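Local coordinates for protein 2,3-dihydroxybenzoate-AMP ligase (Bacillus subtilis, PDB 1MDB) that belongs to the AMP-binding enzyme family of the ANL clan and combines a large N-terminal part with a smaller C-terminal domain, at residues Q188-G191 against S197-I200; D205-S210 against P237-G242; M232-P237 against T515-V520. All blocks are in the same frame, centred on the assembly; numbering follows the deposited sequence.

Contact 1 (Q188-G191 against S197-I200); sequences QLSG and SKLI
The beta hairpin made by strands 184-189 and 199-203, whose turn carries the glycine- and serine/threonine-rich P-loop signature of the ANL family, closes where Gln188 and Ser190 meet Ile200 and Lys198. Gln188 and Ile200 form an antiparallel hydrogen-bonded pair: Gln188 N donates a hydrogen bond to Ile200 O at 2.8 Å, and Ile200 N donates one to Gln188 O at 2.7 Å. Just beyond the strands one more backbone bond forms, from Ser190 N to Lys198 O at 3.0 Å, in the carbonyl plane.

The reciprocal backbone bond is then replaced by two hydroxyls. Ser190 OG, tucked between its own N and carbonyl carbon (chi1 54°), accepts Lys198 N at 2.7 Å with an N-H...O angle of 144°. Ser190 O is taken instead by the side chain of Ser197, whose OG donates to it at 2.8 Å from a direction tilted 24° off the carbonyl plane. The aliphatic start of the Lys198 side chain lies against the Ser190 hydroxyl, and the rest of the chain leads away.

Leu189 and Leu199 make one face of the hairpin apolar. They run side by side in the same direction, with Leu189 CD2 and Leu199 CD1 4.1 Å apart; Leu189 packs on Phe117 and Leu199 on Phe120, both of helix 111-120. On the other face, Ile200 lies beside Gln188 CB and reaches along the hairpin to lay its CD1 3.7 Å from Ser190 CA.

Gly191 follows directly and touches AMP. Both backbone polar atoms of Ser190 and the amide of Lys198 are thus bonded, two of these three bonds using serine hydroxyls, and this probably steadies the start of the loop.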
# COMPACT_ATOMS: atom_id res chain seq x y z
N GLN A 188 -3.39 -4.50 -9.89
CA GLN A 188 -3.06 -4.36 -8.47
C GLN A 188 -4.14 -5.04 -7.65
O GLN A 188 -5.16 -5.48 -8.20
CB GLN A 188 -2.96 -2.88 -8.09
CG GLN A 188 -1.54 -2.37 -7.93
CD GLN A 188 -0.83 -2.95 -6.71
OE1 GLN A 188 0.32 -2.63 -6.45
NE2 GLN A 188 -1.51 -3.82 -5.97
N LEU A 189 -3.94 -5.13 -6.34
CA LEU A 189 -4.94 -5.76 -5.48
C LEU A 189 -5.62 -4.69 -4.60
O LEU A 189 -4.96 -3.76 -4.17
CB LEU A 189 -4.27 -6.81 -4.57
CG LEU A 189 -3.46 -7.95 -5.20
CD1 LEU A 189 -3.01 -8.89 -4.09
CD2 LEU A 189 -4.29 -8.72 -6.21
N SER A 190 -6.92 -4.83 -4.37
CA SER A 190 -7.63 -3.89 -3.51
C SER A 190 -7.35 -4.33 -2.07
O SER A 190 -7.01 -5.49 -1.84
CB SER A 190 -9.14 -3.94 -3.77
OG SER A 190 -9.62 -5.27 -3.65
N GLY A 191 -7.49 -3.43 -1.10
CA GLY A 191 -7.20 -3.79 0.28
C GLY A 191 -8.29 -3.77 1.33
O GLY A 191 -8.02 -3.50 2.50
N SER A 197 -9.42 -10.23 -2.60
CA SER A 197 -9.32 -8.85 -3.05
C SER A 197 -9.76 -8.75 -4.51
O SER A 197 -9.64 -9.72 -5.26
CB SER A 197 -7.88 -8.35 -2.96
OG SER A 197 -7.43 -8.26 -1.62
N LYS A 198 -10.25 -7.58 -4.90
CA LYS A 198 -10.66 -7.33 -6.27
C LYS A 198 -9.37 -6.99 -7.02
O LYS A 198 -8.41 -6.53 -6.40
CB LYS A 198 -11.61 -6.13 -6.33
CG LYS A 198 -12.77 -6.20 -5.35
CD LYS A 198 -13.74 -7.29 -5.72
CE LYS A 198 -14.88 -7.35 -4.71
NZ LYS A 198 -16.09 -8.03 -5.26
N LEU A 199 -9.32 -7.23 -8.33
CA LEU A 199 -8.13 -6.89 -9.10
C LEU A 199 -8.33 -5.49 -9.69
O LEU A 199 -9.43 -5.15 -10.14
CB LEU A 199 -7.86 -7.93 -10.19
CG LEU A 199 -6.96 -9.09 -9.75
CD1 LEU A 199 -7.52 -9.70 -8.49
CD2 LEU A 199 -6.84 -10.14 -10.84
N ILE A 200 -7.27 -4.69 -9.69
CA ILE A 200 -7.31 -3.31 -10.17
C ILE A 200 -6.45 -3.03 -11.40
O ILE A 200 -5.22 -3.03 -11.33
CB ILE A 200 -6.88 -2.36 -9.03
CG1 ILE A 200 -7.91 -2.44 -7.89
CG2 ILE A 200 -6.72 -0.92 -9.55
CD1 ILE A 200 -7.42 -1.89 -6.56

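Contact 2 (D205-S210 against P237-G242); sequences DDYIYS and PLSSPG. With DBH (2,3-dihydroxy-benzoic acid), chain E.
The phenol ring of Tyr207 meets Ser239 CB and Leu238 CD2 obliquely, while Ser210 OG, from one turn farther along its own helix, sits over one ring face, 4.0 Å above the plane and displaced toward the rim. Phe186 adds an edge-to-face ring contact. The ring reaches toward the second segment because Tyr207 CG stands away from the backbone N (chi1 -152°), which carries OH to within 3.4 Å of Leu238 CD2. That OH is hydrogen-bonded to Asn235 OD1. Ser239 OG lies 2.9 Å from Tyr207 OH; its hydrogen bond is to Asn235 O, one turn back.

The contact sets helix 204-218 against the short helix 235-239, whose exit leads into the pocket of 2,3-dihydroxy-benzoic acid. A water spans the two: it donates to Ser210 OG at 2.8 Å and to Ser239 OG at 2.9 Å. Ser210 OG is fixed from its other partner as well, since it donates to Tyr207 O at 2.7 Å, in the carbonyl plane and on a lone pair, so that this hydroxyl both gives and receives.

Ser240, next in the chain, takes no part in the helix packing and faces the ligand, where Ser240 OG and DBH O6 share a 2.6 Å hydrogen bond in which either oxygen may be the donor. Its side chain also rests on Val337 and Tyr339 of strand 337-339.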
# COMPACT_ATOMS: atom_id res chain seq x y z
N ASP A 205 -0.30 5.30 -18.73
CA ASP A 205 -0.59 6.72 -18.60
C ASP A 205 -1.12 7.15 -17.24
O ASP A 205 -0.59 8.09 -16.63
CB ASP A 205 -1.60 7.17 -19.67
CG ASP A 205 -0.94 7.55 -20.98
OD1 ASP A 205 0.09 8.26 -20.93
OD2 ASP A 205 -1.45 7.15 -22.04
N ASP A 206 -2.16 6.49 -16.74
CA ASP A 206 -2.71 6.92 -15.47
C ASP A 206 -1.77 6.63 -14.29
O ASP A 206 -1.70 7.42 -13.36
CB ASP A 206 -4.11 6.33 -15.23
CG ASP A 206 -4.08 4.93 -14.63
OD1 ASP A 206 -4.30 3.94 -15.38
OD2 ASP A 206 -3.85 4.81 -13.41
N TYR A 207 -1.01 5.54 -14.34
CA TYR A 207 -0.11 5.24 -13.22
C TYR A 207 1.12 6.15 -13.23
O TYR A 207 1.50 6.70 -12.20
CB TYR A 207 0.36 3.79 -13.24
CG TYR A 207 0.69 3.24 -11.86
CD1 TYR A 207 -0.31 3.13 -10.89
CD2 TYR A 207 1.97 2.83 -11.53
CE1 TYR A 207 -0.03 2.61 -9.62
CE2 TYR A 207 2.26 2.31 -10.26
CZ TYR A 207 1.26 2.20 -9.31
OH TYR A 207 1.51 1.69 -8.06
N ILE A 208 1.74 6.31 -14.40
CA ILE A 208 2.90 7.17 -14.47
C ILE A 208 2.54 8.60 -14.03
O ILE A 208 3.34 9.29 -13.41
CB ILE A 208 3.52 7.12 -15.90
CG1 ILE A 208 3.99 5.68 -16.17
CG2 ILE A 208 4.69 8.10 -16.00
CD1 ILE A 208 4.52 5.42 -17.57
N TYR A 209 1.31 9.02 -14.31
CA TYR A 209 0.89 10.35 -13.86
C TYR A 209 0.90 10.37 -12.32
O TYR A 209 1.40 11.33 -11.71
CB TYR A 209 -0.52 10.69 -14.34
CG TYR A 209 -1.02 12.00 -13.77
CD1 TYR A 209 -0.35 13.19 -14.02
CD2 TYR A 209 -2.15 12.03 -12.94
CE1 TYR A 209 -0.78 14.39 -13.45
CE2 TYR A 209 -2.59 13.23 -12.37
CZ TYR A 209 -1.90 14.41 -12.63
OH TYR A 209 -2.31 15.60 -12.07
N SER A 210 0.36 9.33 -11.70
CA SER A 210 0.34 9.26 -10.23
C SER A 210 1.78 9.32 -9.70
O SER A 210 2.02 9.88 -8.63
CB SER A 210 -0.33 7.97 -9.75
OG SER A 210 0.58 6.89 -9.70
N PRO A 237 4.15 1.57 -0.93
CA PRO A 237 5.61 1.56 -1.11
C PRO A 237 6.07 1.37 -2.56
O PRO A 237 7.27 1.37 -2.85
CB PRO A 237 6.06 0.42 -0.19
CG PRO A 237 4.89 -0.53 -0.27
CD PRO A 237 3.71 0.41 -0.14
N LEU A 238 5.12 1.22 -3.49
CA LEU A 238 5.47 1.07 -4.89
C LEU A 238 5.33 2.36 -5.67
O LEU A 238 6.09 2.59 -6.62
CB LEU A 238 4.58 0.03 -5.58
CG LEU A 238 4.87 -0.26 -7.07
CD1 LEU A 238 6.10 -1.16 -7.17
CD2 LEU A 238 3.68 -0.97 -7.73
N SER A 239 4.39 3.21 -5.27
CA SER A 239 4.11 4.43 -6.03
C SER A 239 3.74 5.73 -5.30
O SER A 239 3.45 6.73 -5.96
CB SER A 239 2.98 4.14 -7.01
OG SER A 239 1.76 4.01 -6.29
N SER A 240 3.76 5.74 -3.97
CA SER A 240 3.37 6.97 -3.27
C SER A 240 4.39 7.59 -2.32
O SER A 240 4.14 7.70 -1.12
CB SER A 240 2.07 6.72 -2.49
OG SER A 240 1.05 6.20 -3.33
N PRO A 241 5.57 7.99 -2.84
CA PRO A 241 6.02 7.91 -4.24
C PRO A 241 6.54 6.50 -4.56
O PRO A 241 6.57 6.09 -5.72
CB PRO A 241 7.12 8.97 -4.30
CG PRO A 241 7.70 8.93 -2.92
CD PRO A 241 6.47 8.87 -2.06
N GLY A 242 6.96 5.79 -3.52
CA GLY A 242 7.44 4.43 -3.70
C GLY A 242 8.75 4.21 -4.45
O GLY A 242 9.47 5.15 -4.79
C21 DBH E . -3.23 1.98 0.89
O9 DBH E . -3.57 1.63 2.14
C18 DBH E . -2.34 3.12 0.59
C15 DBH E . -1.74 3.86 1.65
C12 DBH E . -0.91 4.97 1.38
C3 DBH E . -2.08 3.50 -0.77
O3 DBH E . -2.63 2.81 -1.87
C6 DBH E . -1.24 4.60 -1.04
C9 DBH E . -0.66 5.34 0.02
O6 DBH E . -1.00 4.97 -2.34
O HOH W 1 -0.32 5.68 -7.30

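Contact 3 (M232-P237 against T515-V520); sequences MAHNYP and TGVGKV. With DBH (2,3-dihydroxy-benzoic acid), chain E; AMP (adenosine monophosphate), chain D.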
# COMPACT_ATOMS: atom_id res chain seq x y z
N MET A 232 7.28 -3.87 -0.95
CA MET A 232 7.17 -2.89 -2.04
C MET A 232 6.19 -3.08 -3.18
O MET A 232 5.98 -2.15 -3.96
CB MET A 232 8.57 -2.60 -2.61
CG MET A 232 9.19 -3.74 -3.39
SD MET A 232 10.96 -3.45 -3.64
CE MET A 232 11.40 -4.87 -4.70
N ALA A 233 5.59 -4.26 -3.31
CA ALA A 233 4.61 -4.49 -4.37
C ALA A 233 3.26 -3.85 -4.01
O ALA A 233 2.37 -3.76 -4.85
CB ALA A 233 4.42 -5.98 -4.62
N HIS A 234 3.10 -3.43 -2.76
CA HIS A 234 1.85 -2.77 -2.32
C HIS A 234 1.85 -1.35 -2.91
O HIS A 234 2.90 -0.71 -2.97
CB HIS A 234 1.77 -2.69 -0.80
CG HIS A 234 0.52 -2.04 -0.29
ND1 HIS A 234 -0.65 -2.73 -0.08
CD2 HIS A 234 0.25 -0.74 0.01
CE1 HIS A 234 -1.60 -1.89 0.31
NE2 HIS A 234 -1.07 -0.67 0.37
N ASN A 235 0.69 -0.86 -3.32
CA ASN A 235 0.57 0.46 -3.95
C ASN A 235 1.32 1.61 -3.26
O ASN A 235 1.90 2.46 -3.92
CB ASN A 235 -0.91 0.84 -4.11
CG ASN A 235 -1.14 1.90 -5.19
OD1 ASN A 235 -0.82 1.68 -6.36
ND2 ASN A 235 -1.72 3.03 -4.81
N TYR A 236 1.29 1.62 -1.93
CA TYR A 236 1.92 2.65 -1.12
C TYR A 236 3.46 2.66 -1.31
O TYR A 236 4.02 3.64 -1.82
CB TYR A 236 1.50 2.43 0.35
CG TYR A 236 2.11 3.32 1.41
CD1 TYR A 236 2.11 2.89 2.74
CD2 TYR A 236 2.68 4.56 1.12
CE1 TYR A 236 2.66 3.67 3.76
CE2 TYR A 236 3.24 5.36 2.14
CZ TYR A 236 3.22 4.89 3.45
OH TYR A 236 3.77 5.62 4.48
N PRO A 237 4.15 1.57 -0.93
CA PRO A 237 5.61 1.56 -1.11
C PRO A 237 6.07 1.37 -2.56
O PRO A 237 7.27 1.37 -2.85
CB PRO A 237 6.06 0.42 -0.19
CG PRO A 237 4.89 -0.53 -0.27
CD PRO A 237 3.71 0.41 -0.14
N THR A 515 -2.36 -7.19 8.07
CA THR A 515 -2.61 -7.50 6.67
C THR A 515 -1.28 -7.69 5.95
O THR A 515 -0.22 -7.61 6.56
CB THR A 515 -3.34 -6.36 5.96
OG1 THR A 515 -2.50 -5.20 5.96
CG2 THR A 515 -4.66 -6.03 6.67
N GLY A 516 -1.36 -7.90 4.64
CA GLY A 516 -0.17 -8.11 3.84
C GLY A 516 0.88 -7.02 3.92
O GLY A 516 2.07 -7.31 4.05
N VAL A 517 0.45 -5.76 3.86
CA VAL A 517 1.42 -4.67 3.92
C VAL A 517 1.80 -4.29 5.35
O VAL A 517 2.73 -3.52 5.56
CB VAL A 517 0.90 -3.42 3.16
CG1 VAL A 517 -0.28 -2.82 3.89
CG2 VAL A 517 2.02 -2.42 3.01
N GLY A 518 1.08 -4.83 6.33
CA GLY A 518 1.43 -4.53 7.71
C GLY A 518 0.43 -3.75 8.56
O GLY A 518 0.72 -3.45 9.71
N LYS A 519 -0.73 -3.42 8.02
CA LYS A 519 -1.70 -2.69 8.84
C LYS A 519 -2.50 -3.62 9.74
O LYS A 519 -2.57 -4.84 9.50
CB LYS A 519 -2.66 -1.84 8.00
CG LYS A 519 -2.60 -2.03 6.50
CD LYS A 519 -3.50 -1.01 5.80
CE LYS A 519 -3.40 -1.13 4.28
NZ LYS A 519 -4.15 -0.05 3.55
N VAL A 520 -3.08 -3.06 10.78
CA VAL A 520 -3.88 -3.84 11.70
C VAL A 520 -5.11 -4.30 10.92
O VAL A 520 -5.67 -3.55 10.13
CB VAL A 520 -4.33 -3.00 12.91
CG1 VAL A 520 -5.27 -3.80 13.79
CG2 VAL A 520 -3.12 -2.57 13.72
C21 DBH E . -3.23 1.98 0.89
O9 DBH E . -3.57 1.63 2.14
C18 DBH E . -2.34 3.12 0.59
C15 DBH E . -1.74 3.86 1.65
C12 DBH E . -0.91 4.97 1.38
C3 DBH E . -2.08 3.50 -0.77
O3 DBH E . -2.63 2.81 -1.87
C6 DBH E . -1.24 4.60 -1.04
C9 DBH E . -0.66 5.34 0.02
O6 DBH E . -1.00 4.97 -2.34
P AMP D . -4.83 0.17 -0.03
O1P AMP D . -5.25 -0.00 -1.47
O2P AMP D . -4.41 -1.09 0.64
O3P AMP D . -3.82 1.27 0.14
O5' AMP D . -6.17 0.58 0.85
C5' AMP D . -6.75 1.91 0.81
C4' AMP D . -7.63 2.12 2.05
O4' AMP D . -6.74 2.08 3.15
C3' AMP D . -8.28 3.47 2.17
O3' AMP D . -9.51 3.54 1.45
C2' AMP D . -8.43 3.64 3.68
O2' AMP D . -9.65 3.03 4.16
C1' AMP D . -7.18 2.96 4.18
N9 AMP D . -6.06 4.19 4.48
C8 AMP D . -4.89 4.33 3.81
N7 AMP D . -4.18 5.36 4.27
C5 AMP D . -4.92 5.85 5.25
C6 AMP D . -4.59 6.93 6.05
N6 AMP D . -3.45 7.61 5.93
N1 AMP D . -5.52 7.28 7.01
C2 AMP D . -6.70 6.61 7.17
N3 AMP D . -7.01 5.56 6.40
C4 AMP D . -6.13 5.16 5.42
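The joint ligand pocket of AMP and 2,3-dihydroxy-benzoic acid is closed where the C-terminal loop 515-520 comes down on His234, at the N-cap of helix 235-239. Val517 crosses the imidazole at about a right angle in a CH-pi contact: Val517 CB lies 3.9 Å from the centroid of the His234 ring, 21° off its normal, with Val517 CG2 touching His234 CG at 3.6 Å. The ring edge serves the ligands. AMP O2P and DBH C21 lie close to the ring plane there; a weak hydrogen bond from His234 NE2 to AMP O3P is doubtful, because that oxygen overlaps DBH C21 in the model.

From the same loop Lys519 sends an extended chain past the histidine to the phosphate. Lys519 NZ donates to AMP O2P at 3.1 Å and also to Gly307 O, although crowding in the model makes its position less certain. The loop folds back on itself, Thr515 N bonding to Lys519 O at 2.8 Å.

The helix side holds the aromatic ligand. Asn235 ND2 donates to DBH O3 at 3.1 Å, and one face of the Tyr236 ring carries DBH C12, 3.4 Å above its plane.

Direct protein contact between the two segments is therefore apolar, a valine on an imidazole face, whereas polar groups of both segments approach the AMP phosphate, consistent with the nucleotide helping to bridge the two family regions.

Overall arrangement
All three contacts are buried, and none belongs to the surface. Contact 1 ties a hairpin by backbone ladder and serine hydroxyls; its strand 199-203 runs straight into helix 204-218 of contact 2. Contacts 2 and 3 share helix 235-239 and Pro237, and Asn235 joins them, one amide atom turned to Tyr207 and the other to the ligand. Contacts 1 and 2 lie wholly within the larger family region, whereas contact 3 brings in the C-terminal one across 277 intervening residues. Chemistry shifts accordingly: main-chain and serine hydroxyl bonds at the hairpin, a water bridge and one tyrosine ring between helices, and apolar cover with polar groups gathered at the ligands where the two regions meet.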